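Sugar ABC transporter substrate-binding protein, BlMnBP1 (Bifidobacterium animalis subsp. lactis ATCC 27673, PDB 6I5R) binds mannobiose and probably delivers manno-oligosaccharides from beta-mannan to the membrane components of its ABC transporter. Local coordinates at residues Lys57-Lys60 and Ser61-Glu64; Ile414-Asp417 and Ala418-Thr422; Gly21-Tyr24 and Pro25-Lys28; Asn219-Leu222 and Pro223-Glu227. One frame throughout, in Å; residues are numbered along the deposited sequence.

Contact 1 of 4, residues Lys57-Lys60 and Ser61-Glu64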
loop_
_atom_site.group_PDB
_atom_site.type_symbol
_atom_site.label_atom_id
_atom_site.label_comp_id
_atom_site.label_asym_id
_atom_site.label_seq_id
_atom_site.Cartn_x
_atom_site.Cartn_y
_atom_site.Cartn_z
ATOM N N LYS A 57 16.113 -5.381 10.842
ATOM C CA LYS A 57 17.213 -5.425 9.877
ATOM C C LYS A 57 17.158 -4.179 8.994
ATOM O O LYS A 57 16.221 -4.009 8.212
ATOM C CB LYS A 57 17.117 -6.700 9.045
ATOM C CG LYS A 57 18.337 -7.057 8.210
ATOM C CD LYS A 57 18.080 -8.376 7.492
ATOM C CE LYS A 57 19.225 -8.727 6.557
ATOM N NZ LYS A 57 20.518 -8.727 7.276
ATOM N N ASN A 58 18.160 -3.311 9.095
ATOM C CA ASN A 58 18.109 -2.044 8.371
ATOM C C ASN A 58 18.761 -2.163 6.992
ATOM O O ASN A 58 19.274 -3.212 6.587
ATOM C CB ASN A 58 18.743 -0.909 9.178
ATOM C CG ASN A 58 20.274 -1.041 9.344
ATOM O OD1 ASN A 58 20.935 -1.856 8.682
ATOM N ND2 ASN A 58 20.837 -0.220 10.249
ATOM N N TRP A 59 18.744 -1.053 6.262
ATOM C CA TRP A 59 19.254 -1.077 4.900
ATOM C C TRP A 59 20.711 -1.501 4.873
ATOM O O TRP A 59 21.113 -2.295 4.014
ATOM C CB TRP A 59 19.095 0.284 4.237
ATOM C CG TRP A 59 17.686 0.483 3.757
ATOM C CD1 TRP A 59 16.868 1.540 4.034
ATOM C CD2 TRP A 59 16.926 -0.411 2.937
ATOM N NE1 TRP A 59 15.653 1.372 3.416
ATOM C CE2 TRP A 59 15.652 0.177 2.746
ATOM C CE3 TRP A 59 17.196 -1.648 2.337
ATOM C CZ2 TRP A 59 14.644 -0.432 1.992
ATOM C CZ3 TRP A 59 16.189 -2.258 1.588
ATOM C CH2 TRP A 59 14.926 -1.647 1.430
ATOM N N LYS A 60 21.517 -0.975 5.800
ATOM C CA LYS A 60 22.940 -1.294 5.800
ATOM C C LYS A 60 23.162 -2.788 5.916
ATOM O O LYS A 60 24.078 -3.341 5.284
ATOM C CB LYS A 60 23.657 -0.600 6.952
ATOM C CG LYS A 60 23.964 0.860 6.787
ATOM C CD LYS A 60 24.729 1.321 8.007
ATOM C CE LYS A 60 25.396 2.653 7.794
ATOM N NZ LYS A 60 24.447 3.673 7.317
ATOM N N SER A 61 22.343 -3.453 6.736
ATOM C CA SER A 61 22.457 -4.897 6.938
ATOM C C SER A 61 22.108 -5.668 5.670
ATOM O O SER A 61 22.776 -6.663 5.337
ATOM C CB SER A 61 21.559 -5.329 8.095
ATOM O OG SER A 61 21.697 -6.714 8.360
ATOM N N TYR A 62 21.049 -5.244 4.962
ATOM C CA TYR A 62 20.718 -5.872 3.691
ATOM C C TYR A 62 21.834 -5.655 2.675
ATOM O O TYR A 62 22.231 -6.583 1.957
ATOM C CB TYR A 62 19.418 -5.303 3.120
ATOM C CG TYR A 62 18.183 -5.808 3.778
ATOM C CD1 TYR A 62 17.745 -7.095 3.541
ATOM C CD2 TYR A 62 17.436 -4.996 4.625
ATOM C CE1 TYR A 62 16.607 -7.573 4.159
ATOM C CE2 TYR A 62 16.285 -5.449 5.212
ATOM C CZ TYR A 62 15.881 -6.747 4.988
ATOM O OH TYR A 62 14.747 -7.232 5.589
ATOM N N ILE A 63 22.351 -4.429 2.592
ATOM C CA ILE A 63 23.355 -4.145 1.578
ATOM C C ILE A 63 24.624 -4.922 1.875
ATOM O O ILE A 63 25.294 -5.422 0.964
ATOM C CB ILE A 63 23.603 -2.637 1.471
ATOM C CG1 ILE A 63 22.295 -1.993 0.999
ATOM C CG2 ILE A 63 24.793 -2.369 0.515
ATOM C CD1 ILE A 63 22.191 -0.525 1.198
ATOM N N GLU A 64 24.970 -5.042 3.153
ATOM C CA GLU A 64 26.087 -5.899 3.535
ATOM C C GLU A 64 25.875 -7.333 3.052
ATOM O O GLU A 64 26.791 -7.956 2.493
ATOM C CB GLU A 64 26.243 -5.843 5.051
ATOM C CG GLU A 64 27.203 -6.822 5.593
ATOM C CD GLU A 64 27.295 -6.722 7.088
ATOM O OE1 GLU A 64 27.917 -5.749 7.551
ATOM O OE2 GLU A 64 26.740 -7.594 7.810
HETATM O O HOH W 1 13.850 -5.416 7.541
#

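Contact 2 of 4, residues Ile414-Asp417 and Ala418-Thr422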
loop_
_atom_site.group_PDB
_atom_site.type_symbol
_atom_site.label_atom_id
_atom_site.label_comp_id
_atom_site.label_asym_id
_atom_site.label_seq_id
_atom_site.Cartn_x
_atom_site.Cartn_y
_atom_site.Cartn_z
ATOM N N ILE A 414 -12.667 14.544 4.115
ATOM C CA ILE A 414 -13.660 13.786 4.869
ATOM C C ILE A 414 -13.524 14.087 6.358
ATOM O O ILE A 414 -14.511 14.360 7.052
ATOM C CB ILE A 414 -13.532 12.276 4.595
ATOM C CG1 ILE A 414 -13.854 11.967 3.137
ATOM C CG2 ILE A 414 -14.484 11.506 5.508
ATOM C CD1 ILE A 414 -13.657 10.528 2.725
ATOM N N VAL A 415 -12.299 14.015 6.871
ATOM C CA VAL A 415 -12.065 14.268 8.293
ATOM C C VAL A 415 -12.486 15.684 8.649
ATOM O O VAL A 415 -13.133 15.928 9.673
ATOM C CB VAL A 415 -10.585 14.024 8.642
ATOM C CG1 VAL A 415 -10.267 14.452 10.094
ATOM C CG2 VAL A 415 -10.208 12.577 8.410
ATOM N N VAL A 416 -12.093 16.645 7.821
ATOM C CA VAL A 416 -12.412 18.040 8.097
ATOM C C VAL A 416 -13.920 18.228 8.113
ATOM O O VAL A 416 -14.470 18.886 8.998
ATOM C CB VAL A 416 -11.766 18.970 7.050
ATOM C CG1 VAL A 416 -12.315 20.343 7.206
ATOM C CG2 VAL A 416 -10.266 19.003 7.170
ATOM N N ASP A 417 -14.605 17.684 7.096
ATOM C CA ASP A 417 -16.041 17.915 6.945
ATOM C C ASP A 417 -16.809 17.239 8.065
ATOM O O ASP A 417 -17.772 17.806 8.610
ATOM C CB ASP A 417 -16.533 17.416 5.570
ATOM C CG ASP A 417 -16.038 18.259 4.429
ATOM O OD1 ASP A 417 -15.280 19.202 4.696
ATOM O OD2 ASP A 417 -16.364 17.963 3.264
ATOM N N ALA A 418 -16.358 16.046 8.463
ATOM C CA ALA A 418 -17.033 15.315 9.517
ATOM C C ALA A 418 -16.821 15.988 10.866
ATOM O O ALA A 418 -17.754 16.061 11.673
ATOM C CB ALA A 418 -16.543 13.870 9.529
ATOM N N ALA A 419 -15.619 16.527 11.102
ATOM C CA ALA A 419 -15.331 17.170 12.381
ATOM C C ALA A 419 -16.040 18.510 12.512
ATOM O O ALA A 419 -16.446 18.891 13.619
ATOM C CB ALA A 419 -13.838 17.370 12.539
ATOM N N ASN A 420 -16.181 19.254 11.416
ATOM C CA ASN A 420 -16.835 20.559 11.487
ATOM C C ASN A 420 -18.296 20.526 11.052
ATOM O O ASN A 420 -18.948 21.576 11.044
ATOM C CB ASN A 420 -16.053 21.601 10.652
ATOM C CG ASN A 420 -14.662 21.886 11.228
ATOM O OD1 ASN A 420 -14.478 22.707 12.162
ATOM N ND2 ASN A 420 -13.667 21.211 10.670
ATOM N N ARG A 421 -18.818 19.352 10.697
ATOM C CA ARG A 421 -20.229 19.169 10.331
ATOM C C ARG A 421 -20.629 20.059 9.151
ATOM O O ARG A 421 -21.748 20.568 9.082
ATOM C CB ARG A 421 -21.151 19.413 11.539
ATOM C CG ARG A 421 -20.907 18.479 12.739
ATOM C CD ARG A 421 -21.750 18.793 13.999
ATOM N NE ARG A 421 -21.024 19.657 14.927
ATOM C CZ ARG A 421 -20.272 19.237 15.948
ATOM N NH1 ARG A 421 -20.132 17.939 16.250
ATOM N NH2 ARG A 421 -19.665 20.143 16.686
ATOM N N THR A 422 -19.717 20.250 8.208
ATOM C CA THR A 422 -20.019 21.096 7.058
ATOM C C THR A 422 -20.821 20.344 6.009
ATOM O O THR A 422 -21.599 20.952 5.267
ATOM C CB THR A 422 -18.727 21.640 6.446
ATOM O OG1 THR A 422 -17.911 20.563 5.996
ATOM C CG2 THR A 422 -17.978 22.455 7.455
#

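Contact 3 of 4, residues Gly21-Tyr24 and Pro25-Lys28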
loop_
_atom_site.group_PDB
_atom_site.type_symbol
_atom_site.label_atom_id
_atom_site.label_comp_id
_atom_site.label_asym_id
_atom_site.label_seq_id
_atom_site.Cartn_x
_atom_site.Cartn_y
_atom_site.Cartn_z
ATOM N N GLY A 21 20.106 -6.066 -22.686
ATOM C CA GLY A 21 19.952 -7.324 -23.396
ATOM C C GLY A 21 19.558 -8.503 -22.534
ATOM O O GLY A 21 19.491 -9.640 -23.040
ATOM N N ILE A 22 19.270 -8.268 -21.257
ATOM C CA ILE A 22 19.017 -9.320 -20.273
ATOM C C ILE A 22 17.668 -9.050 -19.606
ATOM O O ILE A 22 17.431 -7.947 -19.092
ATOM C CB ILE A 22 20.129 -9.366 -19.212
ATOM C CG1 ILE A 22 21.511 -9.355 -19.852
ATOM C CG2 ILE A 22 19.985 -10.587 -18.315
ATOM C CD1 ILE A 22 22.631 -9.010 -18.855
ATOM N N THR A 23 16.800 -10.053 -19.596
ATOM C CA THR A 23 15.564 -9.914 -18.844
ATOM C C THR A 23 15.771 -10.456 -17.445
ATOM O O THR A 23 16.699 -11.215 -17.173
ATOM C CB THR A 23 14.376 -10.621 -19.513
ATOM O OG1 THR A 23 14.628 -12.021 -19.649
ATOM C CG2 THR A 23 14.082 -9.983 -20.880
ATOM N N TYR A 24 14.872 -10.063 -16.549
ATOM C CA TYR A 24 14.979 -10.482 -15.153
ATOM C C TYR A 24 15.038 -11.996 -14.965
ATOM O O TYR A 24 15.873 -12.462 -14.170
ATOM C CB TYR A 24 13.801 -9.857 -14.397
ATOM C CG TYR A 24 13.610 -10.289 -12.968
ATOM C CD1 TYR A 24 13.009 -11.500 -12.656
ATOM C CD2 TYR A 24 13.964 -9.443 -11.933
ATOM C CE1 TYR A 24 12.813 -11.872 -11.348
ATOM C CE2 TYR A 24 13.762 -9.804 -10.623
ATOM C CZ TYR A 24 13.203 -11.019 -10.328
ATOM O OH TYR A 24 13.021 -11.370 -9.004
ATOM N N PRO A 25 14.205 -12.809 -15.611
ATOM C CA PRO A 25 14.312 -14.268 -15.404
ATOM C C PRO A 25 15.666 -14.843 -15.835
ATOM O O PRO A 25 16.040 -15.937 -15.373
ATOM C CB PRO A 25 13.152 -14.840 -16.243
ATOM C CG PRO A 25 12.177 -13.663 -16.417
ATOM C CD PRO A 25 13.078 -12.443 -16.499
ATOM N N GLU A 26 16.392 -14.139 -16.716
ATOM C CA GLU A 26 17.656 -14.586 -17.299
ATOM C C GLU A 26 18.841 -14.347 -16.375
ATOM O O GLU A 26 19.939 -14.855 -16.645
ATOM C CB GLU A 26 17.858 -13.882 -18.641
ATOM C CG GLU A 26 16.930 -14.368 -19.785
ATOM C CD GLU A 26 17.118 -13.612 -21.099
ATOM O OE1 GLU A 26 17.318 -12.374 -21.057
ATOM O OE2 GLU A 26 17.071 -14.249 -22.195
ATOM N N ILE A 27 18.635 -13.617 -15.273
ATOM C CA ILE A 27 19.704 -13.345 -14.319
ATOM C C ILE A 27 19.890 -14.570 -13.440
ATOM O O ILE A 27 18.936 -15.030 -12.796
ATOM C CB ILE A 27 19.370 -12.102 -13.474
ATOM C CG1 ILE A 27 19.285 -10.867 -14.360
ATOM C CG2 ILE A 27 20.396 -11.891 -12.377
ATOM C CD1 ILE A 27 18.834 -9.675 -13.613
ATOM N N LYS A 28 21.131 -15.048 -13.356
ATOM C CA LYS A 28 21.530 -16.082 -12.408
ATOM C C LYS A 28 22.269 -15.417 -11.261
ATOM O O LYS A 28 23.467 -15.112 -11.386
ATOM C CB LYS A 28 22.417 -17.093 -13.125
ATOM C CG LYS A 28 21.791 -17.846 -14.364
ATOM C CD LYS A 28 22.945 -18.553 -15.160
ATOM C CE LYS A 28 22.351 -19.580 -16.124
ATOM N NZ LYS A 28 23.361 -20.126 -17.099
HETATM O O HOH W 2 16.950 -11.304 -23.387
#

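Contact 4 of 4, residues Asn219-Leu222 and Pro223-Glu227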
loop_
_atom_site.group_PDB
_atom_site.type_symbol
_atom_site.label_atom_id
_atom_site.label_comp_id
_atom_site.label_asym_id
_atom_site.label_seq_id
_atom_site.Cartn_x
_atom_site.Cartn_y
_atom_site.Cartn_z
ATOM N N ASN A 219 -9.967 -2.646 -11.399
ATOM C CA ASN A 219 -9.494 -2.351 -12.748
ATOM C C ASN A 219 -10.578 -2.448 -13.807
ATOM O O ASN A 219 -10.389 -1.933 -14.909
ATOM C CB ASN A 219 -8.330 -3.285 -13.113
ATOM C CG ASN A 219 -7.089 -2.991 -12.289
ATOM O OD1 ASN A 219 -6.767 -1.824 -12.083
ATOM N ND2 ASN A 219 -6.390 -4.035 -11.818
ATOM N N GLN A 220 -11.716 -3.071 -13.508
ATOM C CA GLN A 220 -12.772 -3.187 -14.503
ATOM C C GLN A 220 -14.022 -2.404 -14.109
ATOM O O GLN A 220 -14.484 -1.548 -14.870
ATOM C CB GLN A 220 -13.136 -4.658 -14.757
ATOM C CG GLN A 220 -12.022 -5.443 -15.421
ATOM C CD GLN A 220 -12.422 -6.863 -15.812
ATOM O OE1 GLN A 220 -13.596 -7.162 -16.062
ATOM N NE2 GLN A 220 -11.448 -7.737 -15.882
ATOM N N VAL A 221 -14.590 -2.669 -12.933
ATOM C CA VAL A 221 -15.888 -2.088 -12.589
ATOM C C VAL A 221 -15.760 -0.598 -12.293
ATOM O O VAL A 221 -16.496 0.234 -12.838
ATOM C CB VAL A 221 -16.507 -2.831 -11.389
ATOM C CG1 VAL A 221 -17.844 -2.164 -10.983
ATOM C CG2 VAL A 221 -16.689 -4.308 -11.704
ATOM N N LEU A 222 -14.862 -0.251 -11.380
ATOM C CA LEU A 222 -14.710 1.135 -10.942
ATOM C C LEU A 222 -14.575 2.124 -12.086
ATOM O O LEU A 222 -15.344 3.101 -12.110
ATOM C CB LEU A 222 -13.506 1.225 -9.991
ATOM C CG LEU A 222 -13.123 2.587 -9.399
ATOM C CD1 LEU A 222 -14.202 3.131 -8.538
ATOM C CD2 LEU A 222 -11.822 2.451 -8.568
ATOM N N PRO A 223 -13.659 1.951 -13.046
ATOM C CA PRO A 223 -13.507 2.949 -14.108
ATOM C C PRO A 223 -14.563 2.868 -15.197
ATOM O O PRO A 223 -14.558 3.720 -16.086
ATOM C CB PRO A 223 -12.099 2.653 -14.667
ATOM C CG PRO A 223 -11.927 1.185 -14.444
ATOM C CD PRO A 223 -12.593 0.932 -13.101
ATOM N N THR A 224 -15.480 1.900 -15.141
ATOM C CA THR A 224 -16.598 1.873 -16.070
ATOM C C THR A 224 -17.922 2.200 -15.402
ATOM O O THR A 224 -18.951 2.151 -16.082
ATOM C CB THR A 224 -16.706 0.513 -16.765
ATOM O OG1 THR A 224 -16.918 -0.509 -15.788
ATOM C CG2 THR A 224 -15.446 0.180 -17.550
ATOM N N THR A 225 -17.921 2.533 -14.099
ATOM C CA THR A 225 -19.125 2.845 -13.326
ATOM C C THR A 225 -19.179 4.341 -13.047
ATOM O O THR A 225 -18.249 4.893 -12.465
ATOM C CB THR A 225 -19.123 2.081 -12.000
ATOM O OG1 THR A 225 -19.066 0.677 -12.280
ATOM C CG2 THR A 225 -20.345 2.435 -11.140
ATOM N N LYS A 226 -20.277 4.997 -13.425
ATOM C CA LYS A 226 -20.287 6.454 -13.341
ATOM C C LYS A 226 -20.331 6.979 -11.908
ATOM O O LYS A 226 -19.736 8.025 -11.616
ATOM C CB LYS A 226 -21.463 7.019 -14.116
ATOM C CG LYS A 226 -21.137 7.215 -15.560
ATOM C CD LYS A 226 -22.397 7.463 -16.338
ATOM C CE LYS A 226 -22.074 7.813 -17.806
ATOM N NZ LYS A 226 -23.290 8.058 -18.628
ATOM N N GLU A 227 -21.046 6.313 -11.005
ATOM C CA GLU A 227 -21.178 6.792 -9.626
ATOM C C GLU A 227 -20.836 5.674 -8.643
ATOM O O GLU A 227 -21.697 5.178 -7.891
ATOM C CB GLU A 227 -22.577 7.349 -9.373
ATOM C CG GLU A 227 -22.939 8.561 -10.192
ATOM C CD GLU A 227 -24.188 9.262 -9.650
ATOM O OE1 GLU A 227 -25.325 8.746 -9.851
ATOM O OE2 GLU A 227 -24.028 10.307 -8.981
#

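Contact 1 of 4, residues Lys57-Lys60 and Ser61-Glu64
Lys57 and Tyr62 meet because the lysine chain leaves with CG anti to the backbone N (chi1 -167°), runs straight through CD and CE and bends only at its last torsion. That course lays Lys57 CD over one face of the Tyr62 ring, 3.9 Å from its centroid, a CH-pi contact offset toward the rim, and carries Lys57 NZ on to Ser61 OG at 2.6 Å. The ammonium also has a salt bridge to Asp65, one turn further on. At the helix start Asn58 is the N-cap: its side chain folds back between the backbone N and the carbonyl carbon (chi1 69°), and OD1 accepts from Ser61 N at 2.9 Å, the donor lying nearly in line with the side-chain C=O. The first turn is closed by Tyr62 N to Asn58 O, 3.1 Å. A water sits in plane at the edge of the tyrosine ring, joining Tyr62 OH to Lys57 O, while the hydroxyl also bonds Asn353. Trp59 CE3 meets Tyr62 CD2 obliquely at 4.1 Å. In the beta-alpha-beta unit of strand 38-44, helix 59-69 and strand 73-79, Trp59 and Ile63 pack on strand 73-79, and Tyr62 reaches Phe350 of helix 350-353.

Contact 2 of 4, residues Ile414-Asp417 and Ala418-Thr422
Ile414 and Ala418, one turn apart and joined by Ala418 N to Ile414 O at 2.9 Å, form the tightly packed side of this helix end together with Val415. All three are buried: Ile414 presses on Tyr244 and Tyr248 of helix 239-252 and on Trp432 of helix 425-443, Ala418 shares Tyr248, and Val415 meets Phe194.

The end at Asn420, Arg421 and Thr422 is the solvent side, and there backbone and amide bonds do the holding. With CG anti to the carbonyl carbon (chi1 -66°), Asn420 brings ND2 to Val416 O at 3.0 Å, the acceptor lying close to the amide plane. Asn420 N reaches Val416 O, also at 3.0 Å, from the opposite face of the carbonyl, so two donors of one residue hold that oxygen. The only side-chain touch of this pair is Val416 CG1 to Asn420 ND2, 3.8 Å. Thr422 OG1 lies 3.2 Å from Asp417 OD1, the two side chains crossing at about a right angle; the firmer partner of the aspartate is Arg423, in a salt bridge to OD2.

Arg421 leaves helical geometry with positive phi (58°), and around it Thr422 N donates to Asp417 O at 3.1 Å, in the carbonyl plane on a lone pair. This 6→1 bond ends helix 409-420 as in the Schellman type of C-cap.

Contact 3 of 4, residues Gly21-Tyr24 and Pro25-Lys28
Thr23 and Glu26 are joined through a short 3-10 turn that follows an extended approach. Gly21 has positive phi (79°), Ile22 and Thr23 are extended, and from Tyr24 the chain coils through Pro25 and Glu26. Two backbone bonds set the turn: Glu26 N to Thr23 O at 3.0 Å and Ile27 N to Tyr24 O at 3.2 Å. In each the donor stands well above the carbonyl plane, in keeping with the tight winding.

The side chain of Glu26 returns to the start of this turn. Its CG is anti to the carbonyl carbon (chi1 -72°) and the chain is extended beyond, which places Glu26 OE1 2.8 Å from Thr23 N in an almost straight bond (178°). The approach is on the anti side of the carboxylate. Thr23 OG1, lodged between its own backbone N and carbonyl carbon, adds a weak bond to OE1, and a water donates to Glu26 OE1 at 2.6 Å while also donating to Gly21 O. The bond from Thr23 N to the glutamate resembles one half of a capping box, here on a 3-10 turn; Glu26 N bonds Thr23 O and not OG1. Ile22 CG2 also packs against Ile27 CG1 at 4.0 Å, the two side chains crossing at about a right angle. Pro25 CD lies in plane at the edge of the Tyr24 ring.

The turn belongs to the segment ahead of strand 38-44 and rests on helix 331-346: Tyr24 and Ile27 touch Met338, and Lys342 bonds to the carbonyls of both and makes a cation-pi contact with the Tyr24 ring. Tyr24 and Pro25 also meet Met124 of helix 121-124.

Contact 4 of 4, residues Asn219-Leu222 and Pro223-Glu227
Val221 O is gripped by two donors that come from opposite faces of its carbonyl plane: Thr225 OG1 at 2.7 Å and Thr224 N at 3.0 Å. Both stand well above the plane, leaving neither on a lone pair. Thr225 gets there with OG1 anti to the carbonyl carbon (chi1 -59°), its side chain lying beside that of Val221 and pointing the same way, CG1 to OG1 3.4 Å. The hydroxyl of Thr224 turns back along the helix as well, 2.8 Å from Gln220 O and also near Val221 O, and its single proton could serve either acceptor. A weak bond from Thr225 N to Leu222 O, 3.3 Å, completes the turn; Leu222 O also accepts from Trp436 of helix 425-443.

Pro223 interrupts the regular pattern. Lacking an N-H, it gives no bond to the preceding turn, and its CG instead rests 3.5 Å from Asn219 O. Across the peptide bond Leu222 CB lies 3.3 Å from Pro223 CD, largely set by the covalent link. Leu222 and Pro223 pack on helix 391-399. The arrangement is a proline-kinked helix end following a wider pi-type turn at 219-221, with threonine hydroxyls bonding to backbone carbonyls as helix 217-224 runs out.

All four contacts are local turns set round the periphery of one solute-binding chain, each centred 21 to 27 Å from its middle. Contact 1 is near the sugar: the Trp59 side chain is about 9 Å from a bound mannose, and Trp59 touches Arg46 of the pocket. Contacts 1 and 3 are 24 Å apart between centres, and contacts 2 and 4 are 27 Å apart; the longest separation, 52 Å, runs between contacts 2 and 3, on opposite sides of the chain's centre. Contacts 2 and 4 both adjoin helix 425-443, and each has a zinc ion nearby, about 7 Å from the Asp417 side chain and about 6 Å from that of Val221. No two contacts touch.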